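Local atomic coordinates of cytochrome P450 (CYP102L1) (PDB entry 6N6Q), a protein that binds haem and probably works as a monooxygenase of the cytochrome P450 superfamily, although it is encoded by a mycobacteriophage. Residues Q52-G55 with D56-V59; G64-L67 with I68-I71; L189-L192 with Q193-N196; R215-A218 with A219-F223. One frame throughout, in Å; residues are numbered along the deposited sequence.

Overall arrangement
Interaction 1 is a surface contact at the turn of a beta hairpin. Interactions 2, 3 and 4 each join neighbouring turns of one helix and are partly buried. Interaction 2 lies on the helix that follows strand 58-62, so it continues the chain just after interaction 1; their centres are about 21 Å apart. Interactions 3 and 4 are on helices 183-196 and 212-237, which touch, and their centres are about 11 Å apart. The chemistry follows the place. Interaction 1 pairs strand backbones and packs apolar groups. Interaction 2 sets glutamates at or near the surface and buries isoleucines against strand 370-374. Interactions 3 and 4 turn polar and aromatic groups toward each other between two helices.

Interaction 1 of 4, residues Q52-G55 with D56-V59; sequences QCIG and DFRV
Ile54 and Phe57 meet at the turn of the beta hairpin made by strands 49-53 and 58-62, the edge of the small beta-rich part of the P450 fold. CD1 of Ile54 touches CZ of Phe57 at 3.5 Å. CG1 of Ile54 lies 4.0 Å above one face of the ring, offset toward the rim. The two side chains run across each other at a slant. The Phe57 ring reaches this place because CG stands between the backbone N and the carbonyl carbon (chi1 58°). Ile54 CD1 also reaches CG1 of Val59, at 4.1 Å, so three side chains join on one side of the hairpin. The backbone sets this up. Gln52 and Val59 form an antiparallel hydrogen-bonded pair. Val59 N to Gln52 O is the stronger bond, at 3.0 Å, and Gln52 N to Val59 O is weak. A weak bond from Ile54 N to Phe57 O, 3.4 Å long, closes the turn. Further out, Leu39 of helix 35-43 and Phe32 pack against Ile54. Trp370 and Phe372 of the neighbouring strand 370-374 pack against Val59. At the tip, Asp56 forms a salt bridge with Arg198. Cys53 and Arg58 are a non-hydrogen-bonded pair, on the face opposite the side chains of Gln52 and Val59. There SG of Cys53 rests against CB of Arg58 at 3.6 Å.

Interaction 2 of 4, residues G64-L67 with I68-I71; sequences GPEL and IEEI
Glu69 folds back along the first turn of helix 65-71 and lies beside Glu66. Its CB is 3.8 Å from O of Pro65. The first torsion, chi1 53°, puts CG between the backbone N and the carbonyl carbon, which turns the chain back over the preceding turn. CG then sits 3.1 Å from O of Glu66 and 3.2 Å from O of Pro65. CD stays near the Pro65 carbonyl, 3.5 Å from its O. At the tip, OE2 comes to 3.3 Å from CA of Glu66. The Glu66 side chain points the same way, and the two carboxylate planes stand 83° apart. Their OE2 atoms, of Glu66 and Glu69, are 5.3 Å apart, so the like charges lie near but do not touch. Glu70 takes another course and its OE1 accepts a hydrogen bond from Gly359 N. On the buried side, Ile68 and Ile71 both pack on Val373 of strand 370-374. Gly64 is the N-cap, and its O receives the hydrogen bond of Ile68 N at 2.8 Å. This is the start of a short helix entered two residues after strand 58-62 of the hairpin, consistent with helix B of the P450 fold.

Interaction 3 of 4, residues L189-L192 with Q193-N196; sequences LREL and QYAN
Gln193 passes its side chain close by the carbonyl oxygen of Leu189, one helical turn back. Its CG is 3.4 Å from O of Leu189, and CD is 4.0 Å from the same oxygen. This follows from chi1 of -62°, which sets CG beside the backbone N; beyond CG the chain is extended. That oxygen also accepts the backbone bond of Gln193 N, at 3.1 Å and fairly straight. Tyr194 N bonds to O of Arg190 in the same way, at 3.1 Å, and CB of Tyr194 packs against that oxygen at 3.5 Å. Further on the bonding is shared. Ala195 N makes two weak bonds, to O of Glu191 and to O of Leu192. Asn196 N bonds to O of Leu192 at 3.3 Å. Tyr194 has CG on the far side from its backbone N (chi1 -171°), and its ring stands off from the preceding turn. The helix thus presents Arg190, Glu191 and Tyr194 to helix 212-237. Arg190 forms a salt bridge with Asp220, Glu191 is probably hydrogen-bonded to His217, and the Tyr194 ring stacks on that of His217. Elsewhere on the helix, Ala195 rests on Val91 of helix 89-92, and Leu192 touches Leu88 and Leu456.

Interaction 4 of 4, residues R215-A218 with A219-F223; sequences RLHA and ADKKF
This is a local contact between side chains one turn apart on helix 212-237, at the outside of the fold: Leu216 meets Asp220 and His217 meets Lys221. Four backbone bonds carry the turn. Asp220 N to Leu216 O and Lys221 N to His217 O are both 2.8 Å, with Ala219 N to Arg215 O before them and Lys222 N to Ala218 O after. Asp220 curls back toward its own bond: CG lies 3.2 Å from Leu216 O, with CG beside the backbone N (chi1 -79°). CD1 of Leu216 comes across to OD1 of Asp220 at 3.9 Å. Asp220 is buried, and its strongest partner is Arg190 of helix 183-196. His217 and Lys221 lie side by side and point the same way. CE1 of the His217 ring is 4.0 Å from CD of Lys221, while NZ of the lysine stays 5.1 Å from NE2 of His217. The polar partner of His217 is probably Glu191 of helix 183-196. Lys222 runs its CG over O of Ala218 at 3.5 Å. Helices 183-196 and 212-237 probably correspond to F and G of the P450 fold, the pair that in relatives roofs the substrate pocket.

Interaction 1 of 4, residues Q52-G55 with D56-V59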
ATOM      1  N   GLN A  52     -13.341  21.036  -4.843  1.00 50.81           N
ATOM      2  CA  GLN A  52     -14.136  20.546  -3.727  1.00 57.54           C
ATOM      3  C   GLN A  52     -13.401  20.800  -2.418  1.00 57.27           C
ATOM      4  O   GLN A  52     -12.193  20.571  -2.324  1.00 59.52           O
ATOM      5  CB  GLN A  52     -14.442  19.051  -3.870  1.00 55.04           C
ATOM      6  CG  GLN A  52     -15.397  18.528  -2.817  1.00 61.86           C
ATOM      7  CD  GLN A  52     -16.725  19.255  -2.838  1.00 61.61           C
ATOM      8  OE1 GLN A  52     -17.279  19.524  -3.902  1.00 64.97           O
ATOM      9  NE2 GLN A  52     -17.238  19.587  -1.659  1.00 67.29           N
ATOM     10  N   CYS A  53     -14.142  21.271  -1.416  1.00 59.06           N
ATOM     11  CA  CYS A  53     -13.637  21.399  -0.052  1.00 67.28           C
ATOM     12  C   CYS A  53     -13.997  20.128   0.710  1.00 72.52           C
ATOM     13  O   CYS A  53     -15.177  19.857   0.950  1.00 78.73           O
ATOM     14  CB  CYS A  53     -14.225  22.628   0.638  1.00 67.70           C
ATOM     15  SG  CYS A  53     -13.536  24.215   0.116  1.00 90.38           S
ATOM     16  N   ILE A  54     -12.988  19.352   1.090  1.00 63.03           N
ATOM     17  CA  ILE A  54     -13.200  18.096   1.807  1.00 72.79           C
ATOM     18  C   ILE A  54     -12.955  18.254   3.302  1.00 72.99           C
ATOM     19  O   ILE A  54     -13.757  17.804   4.120  1.00 76.07           O
ATOM     20  CB  ILE A  54     -12.325  16.973   1.206  1.00 68.71           C
ATOM     21  CG1 ILE A  54     -10.904  17.468   0.936  1.00 69.78           C
ATOM     22  CG2 ILE A  54     -12.958  16.430  -0.064  1.00 59.88           C
ATOM     23  CD1 ILE A  54      -9.988  16.386   0.401  1.00 69.26           C
ATOM     24  N   GLY A  55     -11.852  18.893   3.678  1.00 56.23           N
ATOM     25  CA  GLY A  55     -11.564  19.118   5.079  1.00 57.21           C
ATOM     26  C   GLY A  55     -10.906  20.456   5.332  1.00 67.21           C
ATOM     27  O   GLY A  55     -11.580  21.485   5.435  1.00 63.79           O
ATOM     28  N   ASP A  56      -9.580  20.451   5.425  1.00 71.01           N
ATOM     29  CA  ASP A  56      -8.803  21.655   5.679  1.00 68.23           C
ATOM     30  C   ASP A  56      -8.342  22.342   4.404  1.00 69.16           C
ATOM     31  O   ASP A  56      -7.545  23.282   4.477  1.00 64.30           O
ATOM     32  CB  ASP A  56      -7.589  21.317   6.545  1.00 79.19           C
ATOM     33  CG  ASP A  56      -6.752  20.192   5.959  1.00 89.00           C
ATOM     34  OD1 ASP A  56      -5.643  20.470   5.453  1.00 85.99           O
ATOM     35  OD2 ASP A  56      -7.211  19.029   5.993  1.00 87.54           O
ATOM     36  N   PHE A  57      -8.817  21.899   3.242  1.00 65.15           N
ATOM     37  CA  PHE A  57      -8.335  22.467   1.993  1.00 63.37           C
ATOM     38  C   PHE A  57      -9.339  22.199   0.884  1.00 53.40           C
ATOM     39  O   PHE A  57     -10.151  21.273   0.960  1.00 68.78           O
ATOM     40  CB  PHE A  57      -6.956  21.904   1.620  1.00 60.91           C
ATOM     41  CG  PHE A  57      -6.921  20.408   1.480  1.00 57.12           C
ATOM     42  CD1 PHE A  57      -6.673  19.603   2.579  1.00 66.07           C
ATOM     43  CD2 PHE A  57      -7.117  19.808   0.247  1.00 57.36           C
ATOM     44  CE1 PHE A  57      -6.635  18.225   2.456  1.00 67.47           C
ATOM     45  CE2 PHE A  57      -7.078  18.431   0.114  1.00 65.29           C
ATOM     46  CZ  PHE A  57      -6.835  17.639   1.221  1.00 67.15           C
ATOM     47  N   ARG A  58      -9.278  23.041  -0.140  1.00 49.66           N
ATOM     48  CA  ARG A  58      -9.950  22.798  -1.406  1.00 54.48           C
ATOM     49  C   ARG A  58      -8.938  22.224  -2.386  1.00 48.86           C
ATOM     50  O   ARG A  58      -7.806  22.706  -2.477  1.00 49.91           O
ATOM     51  CB  ARG A  58     -10.565  24.082  -1.966  1.00 49.50           C
ATOM     52  CG  ARG A  58     -10.833  24.038  -3.463  1.00 56.21           C
ATOM     53  CD  ARG A  58     -11.752  25.164  -3.909  1.00 61.44           C
ATOM     54  NE  ARG A  58     -11.421  26.435  -3.274  1.00 63.01           N
ATOM     55  CZ  ARG A  58     -10.409  27.215  -3.641  1.00 61.46           C
ATOM     56  NH1 ARG A  58      -9.616  26.853  -4.638  1.00 65.24           N
ATOM     57  NH2 ARG A  58     -10.188  28.356  -3.005  1.00 56.22           N
ATOM     58  N   VAL A  59      -9.340  21.181  -3.105  1.00 48.40           N
ATOM     59  CA  VAL A  59      -8.441  20.463  -3.997  1.00 48.71           C
ATOM     60  C   VAL A  59      -9.057  20.397  -5.387  1.00 47.97           C
ATOM     61  O   VAL A  59     -10.271  20.215  -5.536  1.00 44.32           O
ATOM     62  CB  VAL A  59      -8.130  19.048  -3.462  1.00 50.36           C
ATOM     63  CG1 VAL A  59      -9.411  18.248  -3.257  1.00 47.37           C
ATOM     64  CG2 VAL A  59      -7.178  18.325  -4.391  1.00 40.43           C
TER

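Interaction 2 of 4, residues G64-L67 with I68-I71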
ATOM      1  N   GLY A  64     -10.805  12.274 -14.956  1.00 50.42           N
ATOM      2  CA  GLY A  64     -11.075  11.962 -16.338  1.00 50.13           C
ATOM      3  C   GLY A  64      -9.888  11.322 -17.026  1.00 55.77           C
ATOM      4  O   GLY A  64      -8.733  11.685 -16.782  1.00 57.75           O
ATOM      5  N   PRO A  65     -10.154  10.357 -17.912  1.00 60.24           N
ATOM      6  CA  PRO A  65      -9.042   9.599 -18.521  1.00 57.70           C
ATOM      7  C   PRO A  65      -8.066  10.458 -19.311  1.00 65.99           C
ATOM      8  O   PRO A  65      -6.850  10.348 -19.107  1.00 66.86           O
ATOM      9  CB  PRO A  65      -9.770   8.584 -19.413  1.00 61.74           C
ATOM     10  CG  PRO A  65     -11.127   8.447 -18.803  1.00 61.92           C
ATOM     11  CD  PRO A  65     -11.469   9.811 -18.290  1.00 60.33           C
ATOM     12  N   GLU A  66      -8.559  11.309 -20.216  1.00 64.44           N
ATOM     13  CA  GLU A  66      -7.652  12.135 -21.010  1.00 67.97           C
ATOM     14  C   GLU A  66      -6.955  13.182 -20.150  1.00 62.25           C
ATOM     15  O   GLU A  66      -5.782  13.502 -20.381  1.00 62.89           O
ATOM     16  CB  GLU A  66      -8.406  12.807 -22.157  1.00 69.76           C
ATOM     17  CG  GLU A  66      -8.790  11.878 -23.297  1.00 69.81           C
ATOM     18  CD  GLU A  66     -10.112  11.177 -23.060  1.00 80.30           C
ATOM     19  OE1 GLU A  66     -10.716  11.390 -21.985  1.00 76.62           O
ATOM     20  OE2 GLU A  66     -10.549  10.418 -23.952  1.00 78.14           O
ATOM     21  N   LEU A  67      -7.658  13.733 -19.160  1.00 56.28           N
ATOM     22  CA  LEU A  67      -7.051  14.748 -18.306  1.00 59.57           C
ATOM     23  C   LEU A  67      -5.975  14.149 -17.408  1.00 60.84           C
ATOM     24  O   LEU A  67      -4.913  14.754 -17.220  1.00 59.73           O
ATOM     25  CB  LEU A  67      -8.127  15.439 -17.467  1.00 57.16           C
ATOM     26  CG  LEU A  67      -9.057  16.403 -18.204  1.00 57.48           C
ATOM     27  CD1 LEU A  67     -10.184  16.857 -17.294  1.00 58.04           C
ATOM     28  CD2 LEU A  67      -8.275  17.595 -18.722  1.00 57.38           C
ATOM     29  N   ILE A  68      -6.227  12.962 -16.851  1.00 52.47           N
ATOM     30  CA  ILE A  68      -5.281  12.365 -15.911  1.00 56.13           C
ATOM     31  C   ILE A  68      -3.965  12.031 -16.603  1.00 59.58           C
ATOM     32  O   ILE A  68      -2.884  12.289 -16.061  1.00 61.25           O
ATOM     33  CB  ILE A  68      -5.902  11.125 -15.241  1.00 56.40           C
ATOM     34  CG1 ILE A  68      -6.913  11.545 -14.174  1.00 50.69           C
ATOM     35  CG2 ILE A  68      -4.823  10.244 -14.631  1.00 51.09           C
ATOM     36  CD1 ILE A  68      -7.593  10.383 -13.494  1.00 48.10           C
ATOM     37  N   GLU A  69      -4.028  11.458 -17.809  1.00 56.80           N
ATOM     38  CA  GLU A  69      -2.796  11.103 -18.506  1.00 61.62           C
ATOM     39  C   GLU A  69      -1.976  12.329 -18.888  1.00 59.40           C
ATOM     40  O   GLU A  69      -0.755  12.217 -19.036  1.00 63.29           O
ATOM     41  CB  GLU A  69      -3.105  10.254 -19.742  1.00 58.84           C
ATOM     42  CG  GLU A  69      -4.126  10.841 -20.691  1.00 72.14           C
ATOM     43  CD  GLU A  69      -4.591   9.834 -21.731  1.00 87.33           C
ATOM     44  OE1 GLU A  69      -4.110   8.680 -21.695  1.00 87.55           O
ATOM     45  OE2 GLU A  69      -5.435  10.191 -22.581  1.00 84.20           O
ATOM     46  N   GLU A  70      -2.614  13.491 -19.041  1.00 61.91           N
ATOM     47  CA  GLU A  70      -1.853  14.730 -19.169  1.00 58.10           C
ATOM     48  C   GLU A  70      -1.186  15.098 -17.851  1.00 57.06           C
ATOM     49  O   GLU A  70      -0.048  15.581 -17.836  1.00 58.55           O
ATOM     50  CB  GLU A  70      -2.763  15.864 -19.642  1.00 60.69           C
ATOM     51  CG  GLU A  70      -3.129  15.807 -21.115  1.00 68.79           C
ATOM     52  CD  GLU A  70      -4.128  16.881 -21.506  1.00 78.60           C
ATOM     53  OE1 GLU A  70      -5.306  16.776 -21.104  1.00 73.35           O
ATOM     54  OE2 GLU A  70      -3.732  17.836 -22.206  1.00 79.69           O
ATOM     55  N   ILE A  71      -1.883  14.875 -16.733  1.00 57.86           N
ATOM     56  CA  ILE A  71      -1.308  15.137 -15.418  1.00 57.60           C
ATOM     57  C   ILE A  71      -0.141  14.197 -15.141  1.00 55.04           C
ATOM     58  O   ILE A  71       0.833  14.577 -14.481  1.00 56.28           O
ATOM     59  CB  ILE A  71      -2.400  15.028 -14.334  1.00 59.76           C
ATOM     60  CG1 ILE A  71      -3.505  16.055 -14.582  1.00 57.83           C
ATOM     61  CG2 ILE A  71      -1.817  15.227 -12.948  1.00 51.75           C
ATOM     62  CD1 ILE A  71      -3.064  17.487 -14.372  1.00 54.80           C
TER

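Interaction 3 of 4, residues L189-L192 with Q193-N196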
ATOM      1  N   LEU A 189       1.540   3.374  15.547  1.00 52.17           N
ATOM      2  CA  LEU A 189       0.135   3.633  15.240  1.00 54.22           C
ATOM      3  C   LEU A 189      -0.381   4.854  15.993  1.00 56.40           C
ATOM      4  O   LEU A 189      -1.096   5.684  15.420  1.00 49.60           O
ATOM      5  CB  LEU A 189      -0.709   2.400  15.562  1.00 52.60           C
ATOM      6  CG  LEU A 189      -0.432   1.144  14.733  1.00 55.91           C
ATOM      7  CD1 LEU A 189      -1.299  -0.007  15.207  1.00 57.34           C
ATOM      8  CD2 LEU A 189      -0.654   1.412  13.251  1.00 44.67           C
ATOM      9  N   ARG A 190      -0.037   4.980  17.278  1.00 57.75           N
ATOM     10  CA  ARG A 190      -0.383   6.193  18.012  1.00 54.84           C
ATOM     11  C   ARG A 190       0.276   7.417  17.396  1.00 51.35           C
ATOM     12  O   ARG A 190      -0.290   8.515  17.431  1.00 52.35           O
ATOM     13  CB  ARG A 190       0.025   6.067  19.481  1.00 54.97           C
ATOM     14  CG  ARG A 190      -0.827   5.123  20.306  1.00 51.08           C
ATOM     15  CD  ARG A 190      -0.632   5.391  21.794  1.00 55.30           C
ATOM     16  NE  ARG A 190       0.774   5.331  22.184  1.00 53.14           N
ATOM     17  CZ  ARG A 190       1.373   4.242  22.652  1.00 53.27           C
ATOM     18  NH1 ARG A 190       0.686   3.117  22.796  1.00 54.03           N
ATOM     19  NH2 ARG A 190       2.657   4.274  22.980  1.00 48.89           N
ATOM     20  N   GLU A 191       1.472   7.247  16.828  1.00 56.74           N
ATOM     21  CA  GLU A 191       2.166   8.364  16.202  1.00 50.71           C
ATOM     22  C   GLU A 191       1.537   8.734  14.864  1.00 50.29           C
ATOM     23  O   GLU A 191       1.584   9.900  14.459  1.00 52.38           O
ATOM     24  CB  GLU A 191       3.646   8.016  16.034  1.00 45.55           C
ATOM     25  CG  GLU A 191       4.585   9.207  16.012  1.00 54.82           C
ATOM     26  CD  GLU A 191       4.515  10.038  17.280  1.00 55.43           C
ATOM     27  OE1 GLU A 191       4.810  11.248  17.209  1.00 59.73           O
ATOM     28  OE2 GLU A 191       4.167   9.488  18.345  1.00 62.24           O
ATOM     29  N   LEU A 192       0.944   7.759  14.169  1.00 54.74           N
ATOM     30  CA  LEU A 192       0.232   8.060  12.930  1.00 50.34           C
ATOM     31  C   LEU A 192      -1.058   8.819  13.208  1.00 54.41           C
ATOM     32  O   LEU A 192      -1.410   9.747  12.471  1.00 59.01           O
ATOM     33  CB  LEU A 192      -0.063   6.769  12.166  1.00 50.13           C
ATOM     34  CG  LEU A 192       1.117   6.029  11.532  1.00 53.61           C
ATOM     35  CD1 LEU A 192       0.691   4.636  11.096  1.00 51.60           C
ATOM     36  CD2 LEU A 192       1.679   6.812  10.355  1.00 45.65           C
ATOM     37  N   GLN A 193      -1.782   8.433  14.263  1.00 59.17           N
ATOM     38  CA  GLN A 193      -2.997   9.151  14.634  1.00 56.64           C
ATOM     39  C   GLN A 193      -2.684  10.583  15.044  1.00 54.92           C
ATOM     40  O   GLN A 193      -3.402  11.517  14.669  1.00 61.70           O
ATOM     41  CB  GLN A 193      -3.713   8.426  15.773  1.00 55.66           C
ATOM     42  CG  GLN A 193      -4.189   7.030  15.441  1.00 58.63           C
ATOM     43  CD  GLN A 193      -4.880   6.370  16.617  1.00 74.22           C
ATOM     44  OE1 GLN A 193      -4.886   6.906  17.727  1.00 68.34           O
ATOM     45  NE2 GLN A 193      -5.469   5.205  16.381  1.00 72.40           N
ATOM     46  N   TYR A 194      -1.616  10.772  15.819  1.00 55.46           N
ATOM     47  CA  TYR A 194      -1.227  12.102  16.262  1.00 59.87           C
ATOM     48  C   TYR A 194      -0.772  12.982  15.106  1.00 61.42           C
ATOM     49  O   TYR A 194      -0.825  14.211  15.219  1.00 64.13           O
ATOM     50  CB  TYR A 194      -0.120  11.990  17.313  1.00 50.44           C
ATOM     51  CG  TYR A 194       0.227  13.287  18.006  1.00 48.89           C
ATOM     52  CD1 TYR A 194      -0.521  13.741  19.084  1.00 56.50           C
ATOM     53  CD2 TYR A 194       1.311  14.049  17.594  1.00 54.36           C
ATOM     54  CE1 TYR A 194      -0.204  14.921  19.726  1.00 53.71           C
ATOM     55  CE2 TYR A 194       1.635  15.230  18.229  1.00 55.57           C
ATOM     56  CZ  TYR A 194       0.874  15.662  19.295  1.00 58.57           C
ATOM     57  OH  TYR A 194       1.193  16.839  19.929  1.00 65.97           O
ATOM     58  N   ALA A 195      -0.332  12.382  13.998  1.00 57.22           N
ATOM     59  CA  ALA A 195       0.133  13.165  12.859  1.00 57.97           C
ATOM     60  C   ALA A 195      -1.029  13.684  12.019  1.00 65.64           C
ATOM     61  O   ALA A 195      -0.992  14.823  11.543  1.00 68.09           O
ATOM     62  CB  ALA A 195       1.079  12.325  12.000  1.00 55.52           C
ATOM     63  N   ASN A 196      -2.068  12.866  11.833  1.00 70.17           N
ATOM     64  CA  ASN A 196      -3.191  13.260  10.992  1.00 71.57           C
ATOM     65  C   ASN A 196      -4.082  14.301  11.659  1.00 78.52           C
ATOM     66  O   ASN A 196      -4.909  14.913  10.971  1.00 78.40           O
ATOM     67  CB  ASN A 196      -4.018  12.028  10.611  1.00 78.13           C
ATOM     68  CG  ASN A 196      -5.075  12.330   9.559  1.00 88.25           C
ATOM     69  OD1 ASN A 196      -6.185  12.754   9.880  1.00 94.27           O
ATOM     70  ND2 ASN A 196      -4.731  12.107   8.296  1.00 77.67           N
TER

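Interaction 4 of 4, residues R215-A218 with A219-F223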
ATOM      1  N   ARG A 215       2.856  14.810  25.694  1.00 58.61           N
ATOM      2  CA  ARG A 215       3.912  14.095  26.401  1.00 60.59           C
ATOM      3  C   ARG A 215       4.002  12.646  25.937  1.00 53.69           C
ATOM      4  O   ARG A 215       5.101  12.095  25.813  1.00 51.53           O
ATOM      5  CB  ARG A 215       3.675  14.170  27.908  1.00 63.36           C
ATOM      6  CG  ARG A 215       4.941  14.075  28.739  1.00 79.18           C
ATOM      7  CD  ARG A 215       4.716  14.608  30.146  1.00 80.97           C
ATOM      8  NE  ARG A 215       4.259  15.995  30.135  1.00 75.63           N
ATOM      9  CZ  ARG A 215       4.113  16.743  31.225  1.00 91.54           C
ATOM     10  NH1 ARG A 215       3.692  17.997  31.124  1.00 85.86           N
ATOM     11  NH2 ARG A 215       4.392  16.240  32.418  1.00 98.33           N
ATOM     12  N   LEU A 216       2.854  12.015  25.670  1.00 52.40           N
ATOM     13  CA  LEU A 216       2.869  10.657  25.137  1.00 54.68           C
ATOM     14  C   LEU A 216       3.491  10.618  23.746  1.00 54.46           C
ATOM     15  O   LEU A 216       4.170   9.649  23.388  1.00 52.93           O
ATOM     16  CB  LEU A 216       1.446  10.090  25.110  1.00 54.48           C
ATOM     17  CG  LEU A 216       1.253   8.681  24.546  1.00 54.46           C
ATOM     18  CD1 LEU A 216       2.074   7.670  25.327  1.00 57.97           C
ATOM     19  CD2 LEU A 216      -0.221   8.300  24.555  1.00 47.46           C
ATOM     20  N   HIS A 217       3.270  11.666  22.948  1.00 52.67           N
ATOM     21  CA  HIS A 217       3.882  11.741  21.626  1.00 54.27           C
ATOM     22  C   HIS A 217       5.394  11.910  21.724  1.00 51.69           C
ATOM     23  O   HIS A 217       6.146  11.269  20.979  1.00 55.65           O
ATOM     24  CB  HIS A 217       3.255  12.888  20.831  1.00 56.60           C
ATOM     25  CG  HIS A 217       4.215  13.599  19.929  1.00 52.72           C
ATOM     26  ND1 HIS A 217       4.576  13.114  18.691  1.00 48.15           N
ATOM     27  CD2 HIS A 217       4.885  14.765  20.086  1.00 54.51           C
ATOM     28  CE1 HIS A 217       5.427  13.950  18.123  1.00 51.35           C
ATOM     29  NE2 HIS A 217       5.632  14.960  18.950  1.00 55.16           N
ATOM     30  N   ALA A 218       5.858  12.764  22.639  1.00 51.80           N
ATOM     31  CA  ALA A 218       7.295  12.917  22.847  1.00 56.32           C
ATOM     32  C   ALA A 218       7.930  11.599  23.268  1.00 48.07           C
ATOM     33  O   ALA A 218       9.018  11.247  22.796  1.00 48.21           O
ATOM     34  CB  ALA A 218       7.566  14.001  23.889  1.00 40.09           C
ATOM     35  N   ALA A 219       7.260  10.852  24.148  1.00 47.06           N
ATOM     36  CA  ALA A 219       7.786   9.558  24.571  1.00 45.40           C
ATOM     37  C   ALA A 219       7.735   8.543  23.436  1.00 50.47           C
ATOM     38  O   ALA A 219       8.682   7.771  23.246  1.00 56.91           O
ATOM     39  CB  ALA A 219       7.009   9.047  25.784  1.00 50.97           C
ATOM     40  N   ASP A 220       6.638   8.527  22.672  1.00 48.83           N
ATOM     41  CA  ASP A 220       6.532   7.594  21.554  1.00 46.23           C
ATOM     42  C   ASP A 220       7.570   7.892  20.481  1.00 46.92           C
ATOM     43  O   ASP A 220       8.152   6.968  19.902  1.00 45.27           O
ATOM     44  CB  ASP A 220       5.123   7.639  20.962  1.00 51.02           C
ATOM     45  CG  ASP A 220       4.121   6.847  21.780  1.00 59.04           C
ATOM     46  OD1 ASP A 220       4.540   6.175  22.747  1.00 56.43           O
ATOM     47  OD2 ASP A 220       2.917   6.895  21.451  1.00 53.55           O
ATOM     48  N   LYS A 221       7.817   9.174  20.205  1.00 51.53           N
ATOM     49  CA  LYS A 221       8.786   9.539  19.176  1.00 54.50           C
ATOM     50  C   LYS A 221      10.188   9.068  19.550  1.00 55.69           C
ATOM     51  O   LYS A 221      10.900   8.483  18.723  1.00 52.25           O
ATOM     52  CB  LYS A 221       8.758  11.051  18.951  1.00 52.94           C
ATOM     53  CG  LYS A 221       9.467  11.508  17.689  1.00 49.90           C
ATOM     54  CD  LYS A 221       9.296  13.006  17.473  1.00 56.11           C
ATOM     55  CE  LYS A 221       9.919  13.453  16.158  1.00 63.55           C
ATOM     56  NZ  LYS A 221       9.662  14.894  15.884  1.00 71.05           N
ATOM     57  N   LYS A 222      10.601   9.309  20.798  1.00 47.96           N
ATOM     58  CA  LYS A 222      11.908   8.838  21.248  1.00 50.42           C
ATOM     59  C   LYS A 222      11.978   7.317  21.251  1.00 47.97           C
ATOM     60  O   LYS A 222      13.000   6.735  20.869  1.00 48.36           O
ATOM     61  CB  LYS A 222      12.220   9.382  22.643  1.00 51.47           C
ATOM     62  CG  LYS A 222      12.508  10.873  22.696  1.00 66.38           C
ATOM     63  CD  LYS A 222      12.896  11.295  24.106  1.00 75.51           C
ATOM     64  CE  LYS A 222      13.130  12.795  24.203  1.00 76.88           C
ATOM     65  NZ  LYS A 222      13.459  13.213  25.597  1.00 84.66           N
ATOM     66  N   PHE A 223      10.900   6.655  21.683  1.00 46.72           N
ATOM     67  CA  PHE A 223      10.895   5.197  21.728  1.00 43.77           C
ATOM     68  C   PHE A 223      10.996   4.599  20.330  1.00 49.42           C
ATOM     69  O   PHE A 223      11.674   3.584  20.129  1.00 52.84           O
ATOM     70  CB  PHE A 223       9.634   4.700  22.436  1.00 47.88           C
ATOM     71  CG  PHE A 223       9.535   3.204  22.521  1.00 50.05           C
ATOM     72  CD1 PHE A 223      10.240   2.503  23.487  1.00 43.67           C
ATOM     73  CD2 PHE A 223       8.735   2.497  21.638  1.00 44.79           C
ATOM     74  CE1 PHE A 223      10.151   1.125  23.568  1.00 52.10           C
ATOM     75  CE2 PHE A 223       8.642   1.118  21.715  1.00 49.67           C
ATOM     76  CZ  PHE A 223       9.352   0.431  22.681  1.00 43.47           C
TER